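Local atomic coordinates of PHO85 cyclin-10 (Saccharomyces cerevisiae, PDB entry 4KRD), a protein that serves as the cyclin partner of the cyclin-dependent kinase PHO85, forming a holoenzyme that phosphorylates and negatively regulates glycogen synthase GSY2. Residues V36-A39 / L40-K44; K69-S72 / N73-M76; S84-F87 / L88-I91; T115-G118 / N119-Q123; F151-S154 / H155-S159. All coordinates share one frame; numbering follows the deposited sequence. Where two conformers were deposited one is given.

Contact 1 (V36-A39 / L40-K44); sequences VDEA and LANFK
V36 and L40 lie side by side and point the same way, one turn apart where helix 36-54 of the cyclin fold begins, and V36 CG1 rests 4.1 Å from L40 CD1. V36 holds CG1 opposite its backbone N (chi1 162°), which carries this branch onward along the helix to the leucine. L40 instead sets CG opposite its own carbonyl carbon, and that atom comes within 3.2 Å of V36 O, laying the leucine stem against the carbonyl one turn back. Beyond the pair, V36 packs on P99 and L40 on Y102, both of helix 99-113. A second pair, E38 and N42, crosses at a slant, with the carboxylate and amide planes turned 45° apart. Its closest touch is between the aliphatic part of the glutamate and the amide nitrogen, E38 CG to N42 ND2 at 3.8 Å; the charge at the glutamate tip goes to K196 in a salt bridge, and N42 packs on the same lysine and on L199 of helix 189-203. Toward residues 36-39 F43 offers its stem, CB lying 3.5 Å from A39 O, while its ring leads off to T106 and I109. Four successive backbone bonds of helical i-to-i+4 spacing link the two halves of the stretch. The shortest joins N42 N to E38 O at 2.8 Å, with a C=O...N angle of 166°.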
loop_
_atom_site.group_PDB
_atom_site.type_symbol
_atom_site.label_atom_id
_atom_site.label_comp_id
_atom_site.label_asym_id
_atom_site.label_seq_id
_atom_site.Cartn_x
_atom_site.Cartn_y
_atom_site.Cartn_z
ATOM N N VAL B 36 15.088 -12.003 -15.618
ATOM C CA VAL B 36 14.052 -12.966 -15.274
ATOM C C VAL B 36 14.645 -14.354 -15.018
ATOM O O VAL B 36 14.281 -15.018 -14.048
ATOM C CB VAL B 36 12.977 -13.046 -16.376
ATOM C CG1 VAL B 36 12.165 -14.320 -16.244
ATOM C CG2 VAL B 36 12.065 -11.835 -16.312
ATOM N N ASP B 37 15.563 -14.795 -15.873
ATOM C CA ASP B 37 16.164 -16.118 -15.701
ATOM C C ASP B 37 16.986 -16.207 -14.424
ATOM O O ASP B 37 16.955 -17.225 -13.730
ATOM C CB ASP B 37 17.012 -16.506 -16.913
ATOM C CG ASP B 37 16.169 -16.847 -18.129
ATOM O OD1 ASP B 37 15.086 -17.451 -17.956
ATOM O OD2 ASP B 37 16.589 -16.514 -19.258
ATOM N N GLU B 38 17.717 -15.146 -14.106
ATOM C CA GLU B 38 18.482 -15.124 -12.863
ATOM C C GLU B 38 17.555 -15.013 -11.642
ATOM O O GLU B 38 17.738 -15.727 -10.648
ATOM C CB GLU B 38 19.526 -13.999 -12.867
ATOM C CG GLU B 38 20.415 -14.008 -11.628
ATOM C CD GLU B 38 21.522 -12.971 -11.679
ATOM O OE1 GLU B 38 22.331 -13.008 -12.629
ATOM O OE2 GLU B 38 21.594 -12.129 -10.758
ATOM N N ALA B 39 16.559 -14.129 -11.726
ATOM C CA ALA B 39 15.524 -14.033 -10.692
ATOM C C ALA B 39 14.941 -15.415 -10.386
ATOM O O ALA B 39 14.832 -15.817 -9.221
ATOM C CB ALA B 39 14.428 -13.081 -11.135
ATOM N N LEU B 40 14.578 -16.142 -11.443
ATOM C CA LEU B 40 14.028 -17.492 -11.314
ATOM C C LEU B 40 15.014 -18.473 -10.690
ATOM O O LEU B 40 14.633 -19.302 -9.861
ATOM C CB LEU B 40 13.583 -18.025 -12.676
ATOM C CG LEU B 40 12.326 -17.414 -13.279
ATOM C CD1 LEU B 40 12.050 -18.041 -14.627
ATOM C CD2 LEU B 40 11.169 -17.656 -12.332
ATOM N N ALA B 41 16.275 -18.388 -11.102
ATOM C CA ALA B 41 17.323 -19.247 -10.554
ATOM C C ALA B 41 17.593 -18.968 -9.070
ATOM O O ALA B 41 17.764 -19.892 -8.280
ATOM C CB ALA B 41 18.615 -19.104 -11.371
ATOM N N ASN B 42 17.636 -17.694 -8.689
ATOM C CA ASN B 42 17.863 -17.343 -7.291
ATOM C C ASN B 42 16.731 -17.842 -6.406
ATOM O O ASN B 42 16.951 -18.239 -5.268
ATOM C CB ASN B 42 18.034 -15.831 -7.132
ATOM C CG ASN B 42 19.266 -15.313 -7.841
ATOM O OD1 ASN B 42 20.123 -16.092 -8.266
ATOM N ND2 ASN B 42 19.362 -13.996 -7.977
ATOM N N PHE B 43 15.519 -17.816 -6.950
ATOM C CA PHE B 43 14.330 -18.275 -6.256
ATOM C C PHE B 43 14.473 -19.772 -5.979
ATOM O O PHE B 43 14.397 -20.222 -4.835
ATOM C CB PHE B 43 13.113 -17.981 -7.147
ATOM C CG PHE B 43 11.776 -18.211 -6.489
ATOM C CD1 PHE B 43 11.643 -18.235 -5.110
ATOM C CD2 PHE B 43 10.636 -18.369 -7.272
ATOM C CE1 PHE B 43 10.402 -18.427 -4.518
ATOM C CE2 PHE B 43 9.390 -18.563 -6.692
ATOM C CZ PHE B 43 9.279 -18.605 -5.308
ATOM N N LYS B 44 14.694 -20.542 -7.037
ATOM C CA LYS B 44 14.908 -21.986 -6.914
ATOM C C LYS B 44 16.064 -22.334 -5.979
ATOM O O LYS B 44 15.945 -23.220 -5.133
ATOM C CB LYS B 44 15.139 -22.600 -8.297
#

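Contact 2 (K69-S72 / N73-M76); sequences KEYS and NFYM
F74 folds back against Y71, its stem and one side of its ring following the tyrosine backbone. CB lies 3.5 Å from Y71 O, and CG passes the same oxygen slightly farther off. CD2 meets two things at once: it comes to 3.2 Å from Y71 O and to 3.6 Å from Y71 CD1, over one face of the tyrosine ring. CE2 still touches Y71 CD1, at 3.8 Å, before the ring leaves for M136 and L176. CG stands opposite the carbonyl carbon (chi1 -64°), which turns the ring back toward the tyrosine. The result is an offset edge-to-face pair, centroids 5.4 Å apart and planes at 67°, with the F74 edge directed at the Y71 face. Here the last part of helix 65-72 of the cyclin domain leads into a type I turn from S72 to Y75, closed by Y75 N to S72 O at 3.2 Å. F74 N likewise bonds to Y71 O. With an alanine at F74 the ring is gone, which is likely to open a gap among Y71, M136 and L176 and leave one face of the tyrosine ring without its partner. Y71 OH is hydrogen-bonded to E132. Nearby, the N73 amide and E70 carboxylate lie side by side, their planes steeply inclined; N73 ND2 and E70 OE1 both bond to S175 OG, and E70 OE2 bonds to a polar side chain of another protein's chain.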
loop_
_atom_site.group_PDB
_atom_site.type_symbol
_atom_site.label_atom_id
_atom_site.label_comp_id
_atom_site.label_asym_id
_atom_site.label_seq_id
_atom_site.Cartn_x
_atom_site.Cartn_y
_atom_site.Cartn_z
ATOM N N LYS B 69 -1.291 -24.133 12.000
ATOM C CA LYS B 69 -2.411 -24.621 11.207
ATOM C C LYS B 69 -2.388 -24.064 9.785
ATOM O O LYS B 69 -2.592 -24.802 8.830
ATOM C CB LYS B 69 -3.744 -24.313 11.889
ATOM C CG LYS B 69 -4.949 -24.291 10.947
ATOM C CD LYS B 69 -5.122 -25.599 10.175
ATOM C CE LYS B 69 -5.974 -25.375 8.930
ATOM N NZ LYS B 69 -6.032 -26.578 8.051
ATOM N N GLU B 70 -2.147 -22.764 9.640
ATOM C CA GLU B 70 -1.991 -22.188 8.301
ATOM C C GLU B 70 -0.863 -22.884 7.530
ATOM O O GLU B 70 -1.021 -23.284 6.367
ATOM C CB GLU B 70 -1.715 -20.679 8.398
ATOM C CG GLU B 70 -2.824 -19.890 9.066
ATOM C CD GLU B 70 -4.076 -19.796 8.213
ATOM O OE1 GLU B 70 -4.036 -20.202 7.036
ATOM O OE2 GLU B 70 -5.108 -19.310 8.718
ATOM N N TYR B 71 0.279 -23.042 8.188
ATOM C CA TYR B 71 1.435 -23.624 7.531
ATOM C C TYR B 71 1.200 -25.061 7.002
ATOM O O TYR B 71 1.702 -25.423 5.943
ATOM C CB TYR B 71 2.661 -23.574 8.443
ATOM C CG TYR B 71 3.914 -23.958 7.710
ATOM C CD1 TYR B 71 4.602 -23.028 6.934
ATOM C CD2 TYR B 71 4.393 -25.262 7.754
ATOM C CE1 TYR B 71 5.741 -23.383 6.238
ATOM C CE2 TYR B 71 5.533 -25.628 7.063
ATOM C CZ TYR B 71 6.201 -24.690 6.302
ATOM O OH TYR B 71 7.333 -25.045 5.612
ATOM N N SER B 72 0.433 -25.867 7.733
ATOM C CA SER B 72 0.130 -27.235 7.291
ATOM C C SER B 72 -0.586 -27.293 5.935
ATOM O O SER B 72 -0.578 -28.325 5.266
ATOM C CB SER B 72 -0.696 -27.971 8.346
ATOM O OG SER B 72 -1.968 -27.368 8.509
ATOM N N ASN B 73 -1.200 -26.190 5.522
ATOM C CA ASN B 73 -1.820 -26.123 4.196
ATOM C C ASN B 73 -0.816 -26.319 3.048
ATOM O O ASN B 73 -1.198 -26.645 1.923
ATOM C CB ASN B 73 -2.594 -24.799 4.011
ATOM C CG ASN B 73 -3.920 -24.781 4.760
ATOM O OD1 ASN B 73 -4.622 -25.794 4.831
ATOM N ND2 ASN B 73 -4.266 -23.630 5.332
ATOM N N PHE B 74 0.467 -26.101 3.318
ATOM C CA PHE B 74 1.477 -26.226 2.265
ATOM C C PHE B 74 1.860 -27.674 1.952
ATOM O O PHE B 74 2.380 -27.952 0.875
ATOM C CB PHE B 74 2.742 -25.432 2.599
ATOM C CG PHE B 74 2.512 -23.945 2.673
ATOM C CD1 PHE B 74 2.111 -23.243 1.552
ATOM C CD2 PHE B 74 2.687 -23.264 3.867
ATOM C CE1 PHE B 74 1.869 -21.871 1.618
ATOM C CE2 PHE B 74 2.451 -21.892 3.951
ATOM C CZ PHE B 74 2.048 -21.195 2.822
ATOM N N TYR B 75 1.612 -28.577 2.894
ATOM C CA TYR B 75 2.000 -29.990 2.718
ATOM C C TYR B 75 1.196 -30.665 1.609
ATOM O O TYR B 75 -0.026 -30.763 1.684
ATOM C CB TYR B 75 1.848 -30.761 4.024
ATOM C CG TYR B 75 2.563 -32.108 4.028
ATOM C CD1 TYR B 75 3.863 -32.221 4.497
ATOM C CD2 TYR B 75 1.934 -33.255 3.559
ATOM C CE1 TYR B 75 4.525 -33.450 4.508
ATOM C CE2 TYR B 75 2.586 -34.489 3.563
ATOM C CZ TYR B 75 3.879 -34.573 4.037
ATOM O OH TYR B 75 4.527 -35.783 4.047
ATOM N N MET B 76 1.892 -31.113 0.572
ATOM C CA MET B 76 1.264 -31.790 -0.555
ATOM C C MET B 76 1.587 -33.283 -0.507
ATOM O O MET B 76 2.746 -33.672 -0.638
ATOM C CB MET B 76 1.787 -31.197 -1.857
ATOM C CG MET B 76 1.094 -31.689 -3.095
ATOM S SD MET B 76 1.841 -30.921 -4.532
ATOM C CE MET B 76 0.914 -31.674 -5.873
#

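Contact 3 (S84-F87 / L88-I91); sequences SADF and LKRI
D86 and K89 run side by side and join in a salt bridge, K89 NZ reaching D86 OD1 at 2.8 Å nearly along the C-O axis of that oxygen. The lysine chain, extended beyond CG, lies along the outside of the helix: its CG comes within 3.2 Å of A85 O and its CD within 3.6 Å of D86 OD1, so methylene groups as well as the ammonium lie close to acceptors. Round the helix, I91 sets CD1 over one face of the F87 ring in a CH-pi contact, 3.9 Å from the centroid and shifted toward the rim. F87 holds CG opposite its backbone N (chi1 -174°), which swings the ring along the helix to where the isoleucine, lying aslant, can cover it. I91 CG1 also lies 3.2 Å from F87 O, the acceptor of I91 N.

Both pairs belong to the first turns of helix 84-95 of the cyclin fold, the salt bridge spaced i to i+3 and the CH-pi pair i to i+4. Backbone bonds from L88 to S84, K89 to A85, R90 to D86 and I91 to F87 fix this spacing, and D86 N is hydrogen-bonded to S83 OG just before the helix. Farther out, helix 130-148 packs on the side of S84, F87 and L88: H134 meets the F87 ring, I138 packs against it, and I137 touches both S84 and L88. R90 turns its guanidinium away to the C-terminal end of helix 155-162, where NE bonds to V161 O and NH2 to K160 O.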
loop_
_atom_site.group_PDB
_atom_site.type_symbol
_atom_site.label_atom_id
_atom_site.label_comp_id
_atom_site.label_asym_id
_atom_site.label_seq_id
_atom_site.Cartn_x
_atom_site.Cartn_y
_atom_site.Cartn_z
ATOM N N SER B 84 10.309 -28.469 -9.415
ATOM C CA SER B 84 10.277 -27.038 -9.088
ATOM C C SER B 84 10.712 -26.167 -10.261
ATOM O O SER B 84 10.071 -25.156 -10.569
ATOM C CB SER B 84 11.160 -26.728 -7.875
ATOM O OG SER B 84 10.602 -27.271 -6.704
ATOM N N ALA B 85 11.811 -26.548 -10.908
ATOM C CA ALA B 85 12.351 -25.752 -12.005
ATOM C C ALA B 85 11.380 -25.697 -13.180
ATOM O O ALA B 85 11.163 -24.638 -13.761
ATOM C CB ALA B 85 13.699 -26.293 -12.445
ATOM N N ASP B 86 10.781 -26.838 -13.516
ATOM C CA ASP B 86 9.856 -26.901 -14.644
ATOM C C ASP B 86 8.532 -26.203 -14.324
ATOM O O ASP B 86 7.897 -25.628 -15.205
ATOM C CB ASP B 86 9.582 -28.354 -15.054
ATOM C CG ASP B 86 10.812 -29.051 -15.629
ATOM O OD1 ASP B 86 11.728 -28.356 -16.118
ATOM O OD2 ASP B 86 10.855 -30.304 -15.594
ATOM N N PHE B 87 8.112 -26.275 -13.066
ATOM C CA PHE B 87 6.881 -25.627 -12.637
ATOM C C PHE B 87 7.043 -24.118 -12.771
ATOM O O PHE B 87 6.147 -23.415 -13.245
ATOM C CB PHE B 87 6.564 -26.006 -11.196
ATOM C CG PHE B 87 5.236 -25.502 -10.712
ATOM C CD1 PHE B 87 4.094 -25.673 -11.483
ATOM C CD2 PHE B 87 5.123 -24.887 -9.468
ATOM C CE1 PHE B 87 2.855 -25.222 -11.038
ATOM C CE2 PHE B 87 3.893 -24.435 -9.008
ATOM C CZ PHE B 87 2.750 -24.599 -9.802
ATOM N N LEU B 88 8.204 -23.629 -12.357
ATOM C CA LEU B 88 8.524 -22.219 -12.475
ATOM C C LEU B 88 8.581 -21.777 -13.938
ATOM O O LEU B 88 8.166 -20.670 -14.264
ATOM C CB LEU B 88 9.831 -21.903 -11.744
ATOM C CG LEU B 88 9.708 -21.725 -10.230
ATOM C CD1 LEU B 88 11.075 -21.746 -9.554
ATOM C CD2 LEU B 88 8.956 -20.421 -9.928
ATOM N N LYS B 89 9.093 -22.642 -14.814
ATOM C CA LYS B 89 9.094 -22.364 -16.252
ATOM C C LYS B 89 7.671 -22.242 -16.763
ATOM O O LYS B 89 7.349 -21.324 -17.524
ATOM C CB LYS B 89 9.792 -23.484 -17.038
ATOM C CG LYS B 89 11.282 -23.622 -16.791
ATOM C CD LYS B 89 11.807 -24.985 -17.264
ATOM C CE LYS B 89 13.291 -25.165 -16.933
ATOM N NZ LYS B 89 13.705 -26.596 -16.971
ATOM N N ARG B 90 6.822 -23.188 -16.364
ATOM C CA ARG B 90 5.423 -23.160 -16.777
ATOM C C ARG B 90 4.720 -21.869 -16.337
ATOM O O ARG B 90 3.988 -21.264 -17.115
ATOM C CB ARG B 90 4.669 -24.396 -16.271
ATOM C CG ARG B 90 3.157 -24.297 -16.436
ATOM C CD ARG B 90 2.436 -25.591 -16.089
ATOM N NE ARG B 90 0.990 -25.383 -16.024
ATOM C CZ ARG B 90 0.183 -25.355 -17.082
ATOM N NH1 ARG B 90 0.674 -25.535 -18.304
ATOM N NH2 ARG B 90 -1.119 -25.147 -16.919
ATOM N N ILE B 91 4.952 -21.452 -15.094
ATOM C CA ILE B 91 4.344 -20.231 -14.566
ATOM C C ILE B 91 4.790 -19.010 -15.374
ATOM O O ILE B 91 3.967 -18.188 -15.787
ATOM C CB ILE B 91 4.657 -20.051 -13.047
ATOM C CG1 ILE B 91 4.049 -21.198 -12.236
ATOM C CG2 ILE B 91 4.117 -18.725 -12.521
ATOM C CD1 ILE B 91 4.373 -21.169 -10.726
#

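Contact 4 (T115-G118 / N119-Q123); sequences TRDG and NNILQ
R116 reaches across the turn to N120, its NH1 donating to N120 O at 2.9 Å from above the carbonyl plane. The chain is extended from CG to NE, and L122 CD1 sits 3.8 Å over the centre of one guanidinium face, covering it while NH2 makes a salt bridge with E201 of helix 189-203. D117 works from the inside of the turn: CG stands between the backbone N and the carbonyl carbon (chi1 69°), which brings OD1 back over the chain to accept from I121 N at 3.0 Å and, weakly, from N119 N at 2.8 Å. This is the tip of the beta hairpin of strands 114-116 and 122-124, a type I turn from D117 to N120 followed by a G1 bulge, with N120 in the left-handed helical region (phi 56°). D117 N to I121 O, at 2.9 Å, and N120 N to D117 O close it. Replacing R116 by an alanine would probably leave N120 O and E201 without their charged mate and L122 CD1 without the flat group it covers. Q123, opposite T115 in a hydrogen-bonded pair, bonds through its N to T115 O at 2.8 Å, and its CG lies 4.0 Å from D117 CB.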
loop_
_atom_site.group_PDB
_atom_site.type_symbol
_atom_site.label_atom_id
_atom_site.label_comp_id
_atom_site.label_asym_id
_atom_site.label_seq_id
_atom_site.Cartn_x
_atom_site.Cartn_y
_atom_site.Cartn_z
ATOM N N THR B 115 15.735 -15.597 10.134
ATOM C CA THR B 115 15.926 -14.344 10.855
ATOM C C THR B 115 17.425 -14.171 11.162
ATOM O O THR B 115 18.259 -14.942 10.661
ATOM C CB THR B 115 15.089 -14.327 12.158
ATOM O OG1 THR B 115 15.142 -13.029 12.758
ATOM C CG2 THR B 115 15.614 -15.362 13.144
ATOM N N ARG B 116 17.770 -13.159 11.950
ATOM C CA ARG B 116 19.124 -13.007 12.475
ATOM C C ARG B 116 19.045 -12.887 13.973
ATOM O O ARG B 116 18.125 -12.268 14.496
ATOM C CB ARG B 116 19.811 -11.762 11.937
ATOM C CG ARG B 116 20.141 -11.797 10.477
ATOM C CD ARG B 116 20.962 -10.584 10.099
ATOM N NE ARG B 116 21.176 -10.533 8.662
ATOM C CZ ARG B 116 22.115 -11.236 8.041
ATOM N NH1 ARG B 116 22.919 -12.028 8.744
ATOM N NH2 ARG B 116 22.256 -11.140 6.726
ATOM N N ASP B 117 20.019 -13.467 14.666
ATOM C CA ASP B 117 20.049 -13.398 16.119
ATOM C C ASP B 117 20.680 -12.091 16.586
ATOM O O ASP B 117 20.893 -11.172 15.788
ATOM C CB ASP B 117 20.776 -14.614 16.712
ATOM C CG ASP B 117 22.269 -14.620 16.417
ATOM O OD1 ASP B 117 22.825 -13.588 15.978
ATOM O OD2 ASP B 117 22.900 -15.673 16.639
ATOM N N GLY B 118 20.973 -12.005 17.881
ATOM C CA GLY B 118 21.512 -10.783 18.459
ATOM C C GLY B 118 22.835 -10.342 17.853
ATOM O O GLY B 118 23.116 -9.145 17.769
ATOM N N ASN B 119 23.646 -11.305 17.420
ATOM C CA ASN B 119 24.928 -11.008 16.791
ATOM C C ASN B 119 24.897 -10.940 15.264
ATOM O O ASN B 119 25.905 -11.217 14.615
ATOM C CB ASN B 119 25.975 -12.037 17.233
ATOM C CG ASN B 119 26.339 -11.893 18.689
ATOM O OD1 ASN B 119 26.257 -12.847 19.457
ATOM N ND2 ASN B 119 26.720 -10.682 19.084
ATOM N N ASN B 120 23.748 -10.572 14.698
ATOM C CA ASN B 120 23.566 -10.516 13.245
ATOM C C ASN B 120 23.870 -11.819 12.496
ATOM O O ASN B 120 24.157 -11.787 11.307
ATOM C CB ASN B 120 24.369 -9.375 12.631
ATOM C CG ASN B 120 23.663 -8.036 12.760
ATOM O OD1 ASN B 120 22.527 -7.966 13.223
ATOM N ND2 ASN B 120 24.331 -6.971 12.343
ATOM N N ILE B 121 23.788 -12.950 13.188
ATOM C CA ILE B 121 23.996 -14.245 12.547
ATOM C C ILE B 121 22.679 -14.830 12.051
ATOM O O ILE B 121 21.694 -14.893 12.785
ATOM C CB ILE B 121 24.680 -15.260 13.497
ATOM C CG1 ILE B 121 25.937 -14.642 14.116
ATOM C CG2 ILE B 121 25.010 -16.559 12.757
ATOM C CD1 ILE B 121 26.893 -14.077 13.098
ATOM N N LEU B 122 22.678 -15.269 10.799
ATOM C CA LEU B 122 21.494 -15.838 10.168
ATOM C C LEU B 122 21.064 -17.093 10.929
ATOM O O LEU B 122 21.903 -17.890 11.354
ATOM C CB LEU B 122 21.830 -16.170 8.714
ATOM C CG LEU B 122 20.816 -16.038 7.590
ATOM C CD1 LEU B 122 20.240 -14.621 7.530
ATOM C CD2 LEU B 122 21.473 -16.422 6.270
ATOM N N GLN B 123 19.760 -17.256 11.120
ATOM C CA GLN B 123 19.204 -18.413 11.825
ATOM C C GLN B 123 17.994 -18.944 11.070
ATOM O O GLN B 123 17.204 -18.160 10.540
ATOM C CB GLN B 123 18.749 -18.033 13.233
ATOM C CG GLN B 123 19.851 -17.597 14.177
ATOM C CD GLN B 123 20.829 -18.710 14.466
ATOM O OE1 GLN B 123 20.438 -19.847 14.738
ATOM N NE2 GLN B 123 22.112 -18.389 14.406
#

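Contact 5 (F151-S154 / H155-S159); sequences FVHS and HEYFS
S154 caps the N terminus of helix 155-162, its OG accepting from Y157 N at 3.0 Å. With chi1 at 62°, OG is tucked in between N and C of its own backbone, close enough to meet the Y157 N-H; Y157 CB is close by, 3.1 Å from S154 OG. A second hydrogen bond grips the same residue through its backbone: F158 N points almost straight at S154 O from 3.0 Å, starting the helical pattern. Ring contact is made one residue earlier. H153 and Y157 lie side by side as an oblique pair, planes at 39° and centroids 5.1 Å apart, and H153 ND1 comes nearest to Y157 CD2, at 3.5 Å. Their polar ends are held by the end of helix 84-95, H153 NE2 bonding to C95 O and Y157 OH to K94 O, so the loop and the new helix share one neighbour. The chain of another protein also reaches this region: F151 N bonds to a polar side chain there, and H155 ND1 makes a weak hydrogen bond to the backbone of that other chain. Within the helix H155 O takes two donors from opposite faces of its plane, S159 N at 3.1 Å and S159 OG at 2.7 Å.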
loop_
_atom_site.group_PDB
_atom_site.type_symbol
_atom_site.label_atom_id
_atom_site.label_comp_id
_atom_site.label_asym_id
_atom_site.label_seq_id
_atom_site.Cartn_x
_atom_site.Cartn_y
_atom_site.Cartn_z
ATOM N N PHE B 151 -2.521 -4.493 -11.750
ATOM C CA PHE B 151 -3.330 -5.510 -12.405
ATOM C C PHE B 151 -2.641 -6.870 -12.299
ATOM O O PHE B 151 -1.459 -7.001 -12.609
ATOM C CB PHE B 151 -3.614 -5.133 -13.867
ATOM C CG PHE B 151 -4.432 -3.875 -14.016
ATOM C CD1 PHE B 151 -5.808 -3.898 -13.839
ATOM C CD2 PHE B 151 -3.823 -2.670 -14.318
ATOM C CE1 PHE B 151 -6.568 -2.736 -13.972
ATOM C CE2 PHE B 151 -4.574 -1.509 -14.452
ATOM C CZ PHE B 151 -5.949 -1.543 -14.274
ATOM N N VAL B 152 -3.378 -7.865 -11.821
ATOM C CA VAL B 152 -2.862 -9.220 -11.768
ATOM C C VAL B 152 -3.782 -10.137 -12.544
ATOM O O VAL B 152 -4.933 -9.795 -12.804
ATOM C CB VAL B 152 -2.714 -9.742 -10.321
ATOM C CG1 VAL B 152 -1.720 -8.887 -9.558
ATOM C CG2 VAL B 152 -4.067 -9.783 -9.620
ATOM N N HIS B 153 -3.260 -11.297 -12.919
ATOM C CA HIS B 153 -4.063 -12.321 -13.564
ATOM C C HIS B 153 -5.270 -12.683 -12.718
ATOM O O HIS B 153 -5.235 -12.602 -11.485
ATOM C CB HIS B 153 -3.212 -13.563 -13.837
ATOM C CG HIS B 153 -2.095 -13.312 -14.797
ATOM N ND1 HIS B 153 -2.305 -13.142 -16.151
ATOM C CD2 HIS B 153 -0.764 -13.168 -14.600
ATOM C CE1 HIS B 153 -1.148 -12.915 -16.747
ATOM N NE2 HIS B 153 -0.196 -12.931 -15.829
ATOM N N SER B 154 -6.343 -13.087 -13.385
ATOM C CA SER B 154 -7.556 -13.479 -12.688
ATOM C C SER B 154 -7.284 -14.685 -11.798
ATOM O O SER B 154 -6.374 -15.474 -12.060
ATOM C CB SER B 154 -8.661 -13.817 -13.690
ATOM O OG SER B 154 -8.269 -14.914 -14.495
ATOM N N HIS B 155 -8.082 -14.825 -10.749
ATOM C CA HIS B 155 -7.958 -15.964 -9.857
ATOM C C HIS B 155 -8.147 -17.261 -10.643
ATOM O O HIS B 155 -7.502 -18.272 -10.363
ATOM C CB HIS B 155 -8.996 -15.859 -8.744
ATOM C CG HIS B 155 -8.610 -16.575 -7.490
ATOM N ND1 HIS B 155 -9.260 -17.706 -7.048
ATOM C CD2 HIS B 155 -7.632 -16.324 -6.589
ATOM C CE1 HIS B 155 -8.708 -18.115 -5.921
ATOM N NE2 HIS B 155 -7.718 -17.293 -5.620
ATOM N N GLU B 156 -9.038 -17.220 -11.630
ATOM C CA GLU B 156 -9.302 -18.370 -12.485
ATOM C C GLU B 156 -8.066 -18.738 -13.304
ATOM O O GLU B 156 -7.605 -19.873 -13.269
ATOM C CB GLU B 156 -10.478 -18.069 -13.418
ATOM C CG GLU B 156 -10.979 -19.264 -14.211
ATOM C CD GLU B 156 -12.307 -18.983 -14.888
ATOM O OE1 GLU B 156 -12.568 -17.803 -15.196
ATOM O OE2 GLU B 156 -13.091 -19.934 -15.106
ATOM N N TYR B 157 -7.537 -17.766 -14.038
ATOM C CA TYR B 157 -6.353 -17.982 -14.855
ATOM C C TYR B 157 -5.145 -18.492 -14.060
ATOM O O TYR B 157 -4.498 -19.475 -14.454
ATOM C CB TYR B 157 -5.975 -16.707 -15.600
ATOM C CG TYR B 157 -4.850 -16.929 -16.577
ATOM C CD1 TYR B 157 -5.056 -17.672 -17.731
ATOM C CD2 TYR B 157 -3.583 -16.408 -16.348
ATOM C CE1 TYR B 157 -4.035 -17.892 -18.632
ATOM C CE2 TYR B 157 -2.552 -16.619 -17.250
ATOM C CZ TYR B 157 -2.789 -17.363 -18.393
ATOM O OH TYR B 157 -1.783 -17.594 -19.304
ATOM N N PHE B 158 -4.825 -17.829 -12.950
ATOM C CA PHE B 158 -3.684 -18.278 -12.133
ATOM C C PHE B 158 -3.856 -19.707 -11.590
ATOM O O PHE B 158 -2.921 -20.511 -11.621
ATOM C CB PHE B 158 -3.381 -17.297 -10.995
ATOM C CG PHE B 158 -2.005 -17.475 -10.400
ATOM C CD1 PHE B 158 -0.900 -16.900 -11.002
ATOM C CD2 PHE B 158 -1.817 -18.238 -9.255
ATOM C CE1 PHE B 158 0.377 -17.078 -10.466
ATOM C CE2 PHE B 158 -0.546 -18.416 -8.713
ATOM C CZ PHE B 158 0.553 -17.840 -9.322
ATOM N N SER B 159 -5.042 -20.021 -11.080
ATOM C CA SER B 159 -5.346 -21.379 -10.631
ATOM C C SER B 159 -5.032 -22.429 -11.705
ATOM O O SER B 159 -4.333 -23.407 -11.445
ATOM C CB SER B 159 -6.821 -21.486 -10.244
ATOM O OG SER B 159 -7.122 -20.633 -9.158
#

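From the N terminus the five contacts come in series; each lies within one unbroken stretch, so none nests in or crosses another. Contact 1 opens helix 36-54; contact 2 leads out of helix 65-72, on the other side of the chain's centre. Contact 3 starts helix 84-95 and returns to contact 1: L88 CD2 packs on F43 CD2 at 3.8 Å, contacts 1 and 3 being the only pair that touch. Contact 4 closes the hairpin loop between strands 114-116 and 122-124. Contact 5 turns the loop after helix 130-148 into helix 155-162, its nearest atoms about 5 Å from those of contact 3. The centres of contacts 4 and 5, about 37 Å apart, span the fold.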